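Lytic polysaccharide monooxygenase ([Kitasatospora] papulosa, PDB 6NDQ) probably cleaves glycosidic bonds of cellulose or a related polysaccharide oxidatively, as a copper-dependent monooxygenase of the cellulose-degrading family. Local coordinates at residues Y116-G121 with E127-S132; L51-S56 with A62-G67. One frame throughout, in Å; residues are numbered along the deposited sequence.

Both contacts join segments close in sequence, and both segments of interaction 2 precede those of interaction 1 in the chain. Their centres lie about 17 Å apart, and each reaches the same mixed sheet: interaction 2 through strand 52-54, which pairs with strand 175-185, and interaction 1 through strand 110-118, which pairs with strands 134-139 and 160-170. Segments 62-67 and 127-132 touch directly. Trp131 NE1 is 2.8 Å from Val64 O, and Gly67 N is 2.9 Å from Leu129 O, both probable hydrogen bonds. These tie together two loops that pack on the immunoglobulin-like beta-sandwich expected for this family.

Interaction 1. Residues Y116-G121 with E127-S132; sequences YVTRQG and EALTWS
Tyr116 and Trp131 form the aromatic part of this contact, a T-shaped pair in which the indole turns its edge to the phenol face. The planes stand at 88°, and CZ3 of Trp131 lies 4.2 Å from CZ of Tyr116, over the rim of the ring. Tyr116 CG sits beside its backbone N (chi1 -61°), which brings the ring across to the tryptophan. The indole NE1 bonds to Val64 O.

Apolar packing continues at Thr118, whose CG2 meets CD1 of Leu129 at 3.6 Å, the two side chains crossing at about a right angle. A beta-branched threonine suits this strand position: its methyl serves the loop while OG1 bonds to Val163 of strand 160-170.

The polar part is looser. The extended Arg119 lays its guanidinium beneath the carbonyl of Ser132, whose O stands 3.1 Å above the plane over its centre; NH1 lies 3.2 Å from that oxygen at a poor angle for a hydrogen bond. NH2 makes a long, weak ion pair with Asp133. Glu127 OE2, which accepts from Asp123 N, comes within 3.6 Å of Gly121 O without bonding to it.

Without hydrogen bonds between the segments, ring edge, methyls and a probably electrostatic arginine-carbonyl approach add to neighbouring backbone bonds (Arg119 with Asp133) in packing the loop between antiparallel strands 110-118 and 134-139 back on the end of the first.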
ATOM      1  N   TYR A 116       5.274  -7.583  -3.158  1.00 17.42           N
ATOM      2  CA  TYR A 116       4.420  -8.751  -3.333  1.00 17.67           C
ATOM      3  C   TYR A 116       3.216  -8.348  -4.169  1.00 17.00           C
ATOM      4  O   TYR A 116       2.827  -7.177  -4.187  1.00 18.75           O
ATOM      5  CB  TYR A 116       3.918  -9.293  -1.991  1.00 15.21           C
ATOM      6  CG  TYR A 116       4.972  -9.760  -1.020  1.00 17.30           C
ATOM      7  CD1 TYR A 116       5.618  -8.862  -0.190  1.00 17.42           C
ATOM      8  CD2 TYR A 116       5.284 -11.104  -0.926  1.00 17.60           C
ATOM      9  CE1 TYR A 116       6.591  -9.291   0.721  1.00 18.00           C
ATOM     10  CE2 TYR A 116       6.236 -11.550  -0.017  1.00 19.05           C
ATOM     11  CZ  TYR A 116       6.888 -10.635   0.792  1.00 19.41           C
ATOM     12  OH  TYR A 116       7.837 -11.087   1.685  1.00 29.05           O
ATOM     13  N   VAL A 117       2.604  -9.326  -4.844  1.00 14.50           N
ATOM     14  CA  VAL A 117       1.309  -9.093  -5.474  1.00 16.25           C
ATOM     15  C   VAL A 117       0.370 -10.246  -5.137  1.00 18.25           C
ATOM     16  O   VAL A 117       0.812 -11.388  -4.973  1.00 18.98           O
ATOM     17  CB  VAL A 117       1.448  -8.922  -6.993  1.00 16.77           C
ATOM     18  CG1 VAL A 117       1.770 -10.257  -7.665  1.00 22.51           C
ATOM     19  CG2 VAL A 117       0.155  -8.337  -7.563  1.00 18.06           C
ATOM     20  N   THR A 118      -0.934  -9.936  -5.004  1.00 13.90           N
ATOM     21  CA  THR A 118      -1.932 -10.983  -4.782  1.00 18.74           C
ATOM     22  C   THR A 118      -1.966 -11.969  -5.954  1.00 19.91           C
ATOM     23  O   THR A 118      -1.912 -11.582  -7.125  1.00 18.35           O
ATOM     24  CB  THR A 118      -3.346 -10.391  -4.543  1.00 17.09           C
ATOM     25  OG1 THR A 118      -3.786  -9.584  -5.659  1.00 18.87           O
ATOM     26  CG2 THR A 118      -3.403  -9.565  -3.282  1.00 18.99           C
ATOM     27  N   ARG A 119      -2.045 -13.263  -5.637  1.00 20.97           N
ATOM     28  CA  ARG A 119      -2.036 -14.266  -6.696  1.00 22.84           C
ATOM     29  C   ARG A 119      -3.316 -14.190  -7.524  1.00 22.65           C
ATOM     30  O   ARG A 119      -4.381 -13.803  -7.026  1.00 20.23           O
ATOM     31  CB  ARG A 119      -1.870 -15.673  -6.113  1.00 27.11           C
ATOM     32  CG  ARG A 119      -2.929 -16.087  -5.101  1.00 28.85           C
ATOM     33  CD  ARG A 119      -2.532 -17.423  -4.429  1.00 30.15           C
ATOM     34  NE  ARG A 119      -3.483 -17.835  -3.398  1.00 34.60           N
ATOM     35  CZ  ARG A 119      -3.278 -18.841  -2.548  1.00 39.92           C
ATOM     36  NH1 ARG A 119      -2.153 -19.545  -2.603  1.00 41.46           N
ATOM     37  NH2 ARG A 119      -4.202 -19.147  -1.644  1.00 36.87           N
ATOM     38  N   GLN A 120      -3.198 -14.558  -8.805  1.00 22.52           N
ATOM     39  CA  GLN A 120      -4.380 -14.700  -9.646  1.00 23.70           C
ATOM     40  C   GLN A 120      -5.351 -15.677  -8.985  1.00 27.42           C
ATOM     41  O   GLN A 120      -4.943 -16.705  -8.427  1.00 23.72           O
ATOM     42  CB  GLN A 120      -3.977 -15.168 -11.054  1.00 23.82           C
ATOM     43  CG  GLN A 120      -5.016 -14.908 -12.151  1.00 25.82           C
ATOM     44  CD  GLN A 120      -5.166 -13.430 -12.490  1.00 28.95           C
ATOM     45  OE1 GLN A 120      -4.242 -12.638 -12.301  1.00 23.11           O
ATOM     46  NE2 GLN A 120      -6.342 -13.054 -12.987  1.00 28.01           N
ATOM     47  N   GLY A 121      -6.639 -15.319  -8.985  1.00 26.64           N
ATOM     48  CA  GLY A 121      -7.655 -16.035  -8.239  1.00 27.32           C
ATOM     49  C   GLY A 121      -8.119 -15.337  -6.977  1.00 27.36           C
ATOM     50  O   GLY A 121      -9.195 -15.673  -6.462  1.00 22.84           O
ATOM     51  N   GLU A 127     -12.503 -10.696  -0.659  1.00 18.06           N
ATOM     52  CA  GLU A 127     -11.709 -11.534   0.225  1.00 16.50           C
ATOM     53  C   GLU A 127     -10.765 -10.686   1.053  1.00 19.59           C
ATOM     54  O   GLU A 127     -10.253  -9.661   0.594  1.00 16.63           O
ATOM     55  CB  GLU A 127     -10.918 -12.567  -0.592  1.00 18.74           C
ATOM     56  CG  GLU A 127     -11.782 -13.407  -1.522  1.00 21.22           C
ATOM     57  CD  GLU A 127     -10.992 -14.455  -2.294  1.00 24.54           C
ATOM     58  OE1 GLU A 127     -10.476 -15.391  -1.644  1.00 31.84           O
ATOM     59  OE2 GLU A 127     -10.871 -14.339  -3.538  1.00 25.09           O
ATOM     60  N   ALA A 128     -10.528 -11.141   2.286  1.00 16.96           N
ATOM     61  CA  ALA A 128      -9.562 -10.509   3.151  1.00 20.08           C
ATOM     62  C   ALA A 128      -8.139 -10.841   2.703  1.00 18.59           C
ATOM     63  O   ALA A 128      -7.849 -11.951   2.253  1.00 16.74           O
ATOM     64  CB  ALA A 128      -9.787 -10.959   4.591  1.00 17.25           C
ATOM     65  N   LEU A 129      -7.243  -9.866   2.864  1.00 19.75           N
ATOM     66  CA  LEU A 129      -5.865 -10.015   2.414  1.00 19.45           C
ATOM     67  C   LEU A 129      -5.069 -10.802   3.443  1.00 20.04           C
ATOM     68  O   LEU A 129      -4.931 -10.369   4.594  1.00 21.23           O
ATOM     69  CB  LEU A 129      -5.232  -8.646   2.187  1.00 20.66           C
ATOM     70  CG  LEU A 129      -3.833  -8.662   1.598  1.00 19.60           C
ATOM     71  CD1 LEU A 129      -3.799  -9.530   0.346  1.00 18.86           C
ATOM     72  CD2 LEU A 129      -3.410  -7.240   1.248  1.00 18.98           C
ATOM     73  N   THR A 130      -4.545 -11.953   3.040  1.00 19.75           N
ATOM     74  CA  THR A 130      -3.687 -12.731   3.917  1.00 21.94           C
ATOM     75  C   THR A 130      -2.353 -12.990   3.239  1.00 21.31           C
ATOM     76  O   THR A 130      -2.207 -12.848   2.029  1.00 19.08           O
ATOM     77  CB  THR A 130      -4.341 -14.063   4.314  1.00 24.14           C
ATOM     78  OG1 THR A 130      -4.296 -14.969   3.206  1.00 25.06           O
ATOM     79  CG2 THR A 130      -5.797 -13.827   4.735  1.00 19.35           C
ATOM     80  N   TRP A 131      -1.357 -13.353   4.043  1.00 18.64           N
ATOM     81  CA  TRP A 131      -0.031 -13.596   3.493  1.00 20.56           C
ATOM     82  C   TRP A 131      -0.026 -14.721   2.455  1.00 20.62           C
ATOM     83  O   TRP A 131       0.686 -14.628   1.455  1.00 20.18           O
ATOM     84  CB  TRP A 131       0.951 -13.901   4.622  1.00 18.64           C
ATOM     85  CG  TRP A 131       1.362 -12.680   5.403  1.00 21.22           C
ATOM     86  CD1 TRP A 131       0.799 -12.220   6.557  1.00 19.36           C
ATOM     87  CD2 TRP A 131       2.405 -11.754   5.071  1.00 22.36           C
ATOM     88  NE1 TRP A 131       1.435 -11.074   6.973  1.00 20.56           N
ATOM     89  CE2 TRP A 131       2.428 -10.769   6.082  1.00 21.72           C
ATOM     90  CE3 TRP A 131       3.326 -11.664   4.020  1.00 22.78           C
ATOM     91  CZ2 TRP A 131       3.339  -9.710   6.075  1.00 24.06           C
ATOM     92  CZ3 TRP A 131       4.231 -10.609   4.017  1.00 21.45           C
ATOM     93  CH2 TRP A 131       4.228  -9.647   5.031  1.00 22.95           C
ATOM     94  N   SER A 132      -0.799 -15.795   2.673  1.00 21.99           N
ATOM     95  CA  SER A 132      -0.854 -16.876   1.685  1.00 20.75           C
ATOM     96  C   SER A 132      -1.449 -16.442   0.349  1.00 24.68           C
ATOM     97  O   SER A 132      -1.336 -17.182  -0.634  1.00 25.25           O
ATOM     98  CB  SER A 132      -1.653 -18.067   2.235  1.00 23.08           C
ATOM     99  OG  SER A 132      -3.030 -17.761   2.359  1.00 23.95           O
TER

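Interaction 2. Residues L51-S56 with A62-G67; sequences LYRNGS and AAVPDG
Arg53 meets Ala63 and Val64 in a partly buried side-chain contact between the short edge strand 52-54 and the short, weakly bonded helix 60-63 with the loop that follows. No hydrogen bond crosses it; the long arginine does most of the touching, laying CD and its flat guanidinium against small groups and a backbone carbonyl.

The guanidinium turns a face to Ala63: the carbonyl O stands 3.5 Å above the plane, over its centre, and lies 3.6 Å from CZ. A partly negative oxygen over a cationic plane is probably favourable, although the N-H groups do not point at it. The Ala63 methyl packs by van der Waals contact over the same face, with CB 3.6 Å from Arg53 NE. A side chain as small as alanine lets the arginine come this close to the backbone. CD of Arg53 packs on CG2 of Val64 at 4.1 Å, the two side chains crossing obliquely. The earlier torsions (chi1 -53°, chi2 180°) carry CD to the valine, and the bend at chi3 (65°) then turns NE and the guanidinium so that its face meets the Ala63 carbonyl. NH1 bonds to Gly72 O, which helps fix the rotation of the group.

Ser56 completes the contact more loosely, its OG 4.2 Å from Ala63 CB. That hydroxyl is buried here with no partner in the model.

Phe178 of strand 175-185 touches both Arg53 and Val64, and the backbone of Arg53 is hydrogen-bonded to Thr176, so strand 52-54 and the loop after helix 60-63 both pack on that strand.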
ATOM      1  N   LEU A  51       2.666   5.200   7.965  1.00 16.94           N
ATOM      2  CA  LEU A  51       2.187   3.817   8.076  1.00 17.70           C
ATOM      3  C   LEU A  51       3.367   2.860   8.267  1.00 17.13           C
ATOM      4  O   LEU A  51       3.746   2.092   7.378  1.00 15.84           O
ATOM      5  CB  LEU A  51       1.352   3.438   6.845  1.00 14.52           C
ATOM      6  CG  LEU A  51       0.198   2.453   7.110  1.00 17.79           C
ATOM      7  CD1 LEU A  51      -0.714   2.255   5.874  1.00 19.81           C
ATOM      8  CD2 LEU A  51       0.676   1.095   7.628  1.00 15.72           C
ATOM      9  N   TYR A  52       3.946   2.881   9.480  1.00 18.39           N
ATOM     10  CA  TYR A  52       5.120   2.074   9.774  1.00 22.14           C
ATOM     11  C   TYR A  52       5.025   1.462  11.168  1.00 21.69           C
ATOM     12  O   TYR A  52       4.303   1.956  12.044  1.00 21.53           O
ATOM     13  CB  TYR A  52       6.432   2.888   9.681  1.00 23.81           C
ATOM     14  CG  TYR A  52       6.565   3.989  10.716  1.00 25.50           C
ATOM     15  CD1 TYR A  52       7.007   3.711  12.011  1.00 25.12           C
ATOM     16  CD2 TYR A  52       6.255   5.305  10.400  1.00 24.63           C
ATOM     17  CE1 TYR A  52       7.128   4.725  12.957  1.00 28.75           C
ATOM     18  CE2 TYR A  52       6.371   6.322  11.338  1.00 26.11           C
ATOM     19  CZ  TYR A  52       6.805   6.024  12.611  1.00 30.46           C
ATOM     20  OH  TYR A  52       6.916   7.036  13.538  1.00 35.67           O
ATOM     21  N   ARG A  53       5.785   0.376  11.352  1.00 24.14           N
ATOM     22  CA  ARG A  53       6.103  -0.204  12.647  1.00 28.87           C
ATOM     23  C   ARG A  53       7.592  -0.031  12.915  1.00 30.80           C
ATOM     24  O   ARG A  53       8.410  -0.006  11.989  1.00 26.48           O
ATOM     25  CB  ARG A  53       5.758  -1.695  12.714  1.00 25.39           C
ATOM     26  CG  ARG A  53       4.317  -2.055  12.329  1.00 24.00           C
ATOM     27  CD  ARG A  53       4.088  -3.557  12.423  1.00 22.59           C
ATOM     28  NE  ARG A  53       4.211  -4.022  13.803  1.00 27.01           N
ATOM     29  CZ  ARG A  53       3.215  -4.042  14.690  1.00 27.83           C
ATOM     30  NH1 ARG A  53       1.994  -3.635  14.362  1.00 20.95           N
ATOM     31  NH2 ARG A  53       3.433  -4.475  15.922  1.00 25.77           N
ATOM     32  N   ASN A  54       7.936   0.088  14.191  1.00 33.80           N
ATOM     33  CA  ASN A  54       9.324   0.139  14.625  1.00 38.25           C
ATOM     34  C   ASN A  54       9.698  -1.204  15.235  1.00 38.05           C
ATOM     35  O   ASN A  54       8.924  -1.775  16.008  1.00 36.73           O
ATOM     36  CB  ASN A  54       9.541   1.272  15.632  1.00 37.54           C
ATOM     37  CG  ASN A  54       9.565   2.641  14.972  1.00 40.69           C
ATOM     38  OD1 ASN A  54       9.311   3.666  15.610  1.00 46.73           O
ATOM     39  ND2 ASN A  54       9.859   2.661  13.675  1.00 44.88           N
ATOM     40  N   GLY A  55      10.863  -1.719  14.861  1.00 38.67           N
ATOM     41  CA  GLY A  55      11.402  -2.902  15.512  1.00 39.80           C
ATOM     42  C   GLY A  55      10.903  -4.240  15.009  1.00 41.15           C
ATOM     43  O   GLY A  55      10.770  -5.179  15.799  1.00 48.33           O
ATOM     44  N   SER A  56      10.645  -4.374  13.707  1.00 39.94           N
ATOM     45  CA  SER A  56      10.099  -5.636  13.217  1.00 41.06           C
ATOM     46  C   SER A  56      11.179  -6.681  12.952  1.00 44.43           C
ATOM     47  O   SER A  56      10.891  -7.881  12.995  1.00 45.76           O
ATOM     48  CB  SER A  56       9.269  -5.397  11.954  1.00 43.44           C
ATOM     49  OG  SER A  56       8.125  -4.602  12.246  1.00 40.03           O
ATOM     50  N   ALA A  62       5.244 -12.066  11.410  1.00 38.95           N
ATOM     51  CA  ALA A  62       5.153 -12.217  12.860  1.00 40.96           C
ATOM     52  C   ALA A  62       4.565 -10.980  13.521  1.00 39.82           C
ATOM     53  O   ALA A  62       3.989 -11.076  14.611  1.00 42.66           O
ATOM     54  CB  ALA A  62       6.526 -12.524  13.454  1.00 39.66           C
ATOM     55  N   ALA A  63       4.701  -9.814  12.892  1.00 39.35           N
ATOM     56  CA  ALA A  63       4.178  -8.577  13.451  1.00 36.08           C
ATOM     57  C   ALA A  63       2.928  -8.082  12.738  1.00 25.49           C
ATOM     58  O   ALA A  63       2.278  -7.161  13.237  1.00 28.66           O
ATOM     59  CB  ALA A  63       5.255  -7.485  13.423  1.00 38.93           C
ATOM     60  N   VAL A  64       2.576  -8.678  11.603  1.00 31.46           N
ATOM     61  CA  VAL A  64       1.449  -8.250  10.782  1.00 23.76           C
ATOM     62  C   VAL A  64       0.530  -9.444  10.530  1.00 20.27           C
ATOM     63  O   VAL A  64       0.737 -10.206   9.571  1.00 19.97           O
ATOM     64  CB  VAL A  64       1.946  -7.628   9.470  1.00 22.85           C
ATOM     65  CG1 VAL A  64       0.784  -7.334   8.528  1.00 20.70           C
ATOM     66  CG2 VAL A  64       2.729  -6.364   9.753  1.00 22.38           C
ATOM     67  N   PRO A  65      -0.493  -9.647  11.354  1.00 22.43           N
ATOM     68  CA  PRO A  65      -1.366 -10.815  11.176  1.00 18.23           C
ATOM     69  C   PRO A  65      -2.194 -10.736   9.901  1.00 18.63           C
ATOM     70  O   PRO A  65      -2.409  -9.666   9.320  1.00 16.40           O
ATOM     71  CB  PRO A  65      -2.272 -10.786  12.414  1.00 21.83           C
ATOM     72  CG  PRO A  65      -1.508  -9.957  13.435  1.00 24.14           C
ATOM     73  CD  PRO A  65      -0.764  -8.923  12.611  1.00 23.49           C
ATOM     74  N   ASP A  66      -2.654 -11.909   9.484  1.00 19.47           N
ATOM     75  CA  ASP A  66      -3.577 -12.013   8.362  1.00 18.04           C
ATOM     76  C   ASP A  66      -4.762 -11.073   8.555  1.00 17.87           C
ATOM     77  O   ASP A  66      -5.240 -10.876   9.673  1.00 19.00           O
ATOM     78  CB  ASP A  66      -4.070 -13.448   8.233  1.00 18.67           C
ATOM     79  CG  ASP A  66      -3.067 -14.358   7.540  1.00 18.92           C
ATOM     80  OD1 ASP A  66      -2.082 -13.848   6.950  1.00 20.03           O
ATOM     81  OD2 ASP A  66      -3.293 -15.580   7.538  1.00 20.14           O
ATOM     82  N   GLY A  67      -5.258 -10.515   7.444  1.00 17.09           N
ATOM     83  CA  GLY A  67      -6.311  -9.526   7.486  1.00 16.61           C
ATOM     84  C   GLY A  67      -5.903  -8.162   8.000  1.00 17.16           C
ATOM     85  O   GLY A  67      -6.734  -7.242   7.976  1.00 19.97           O
TER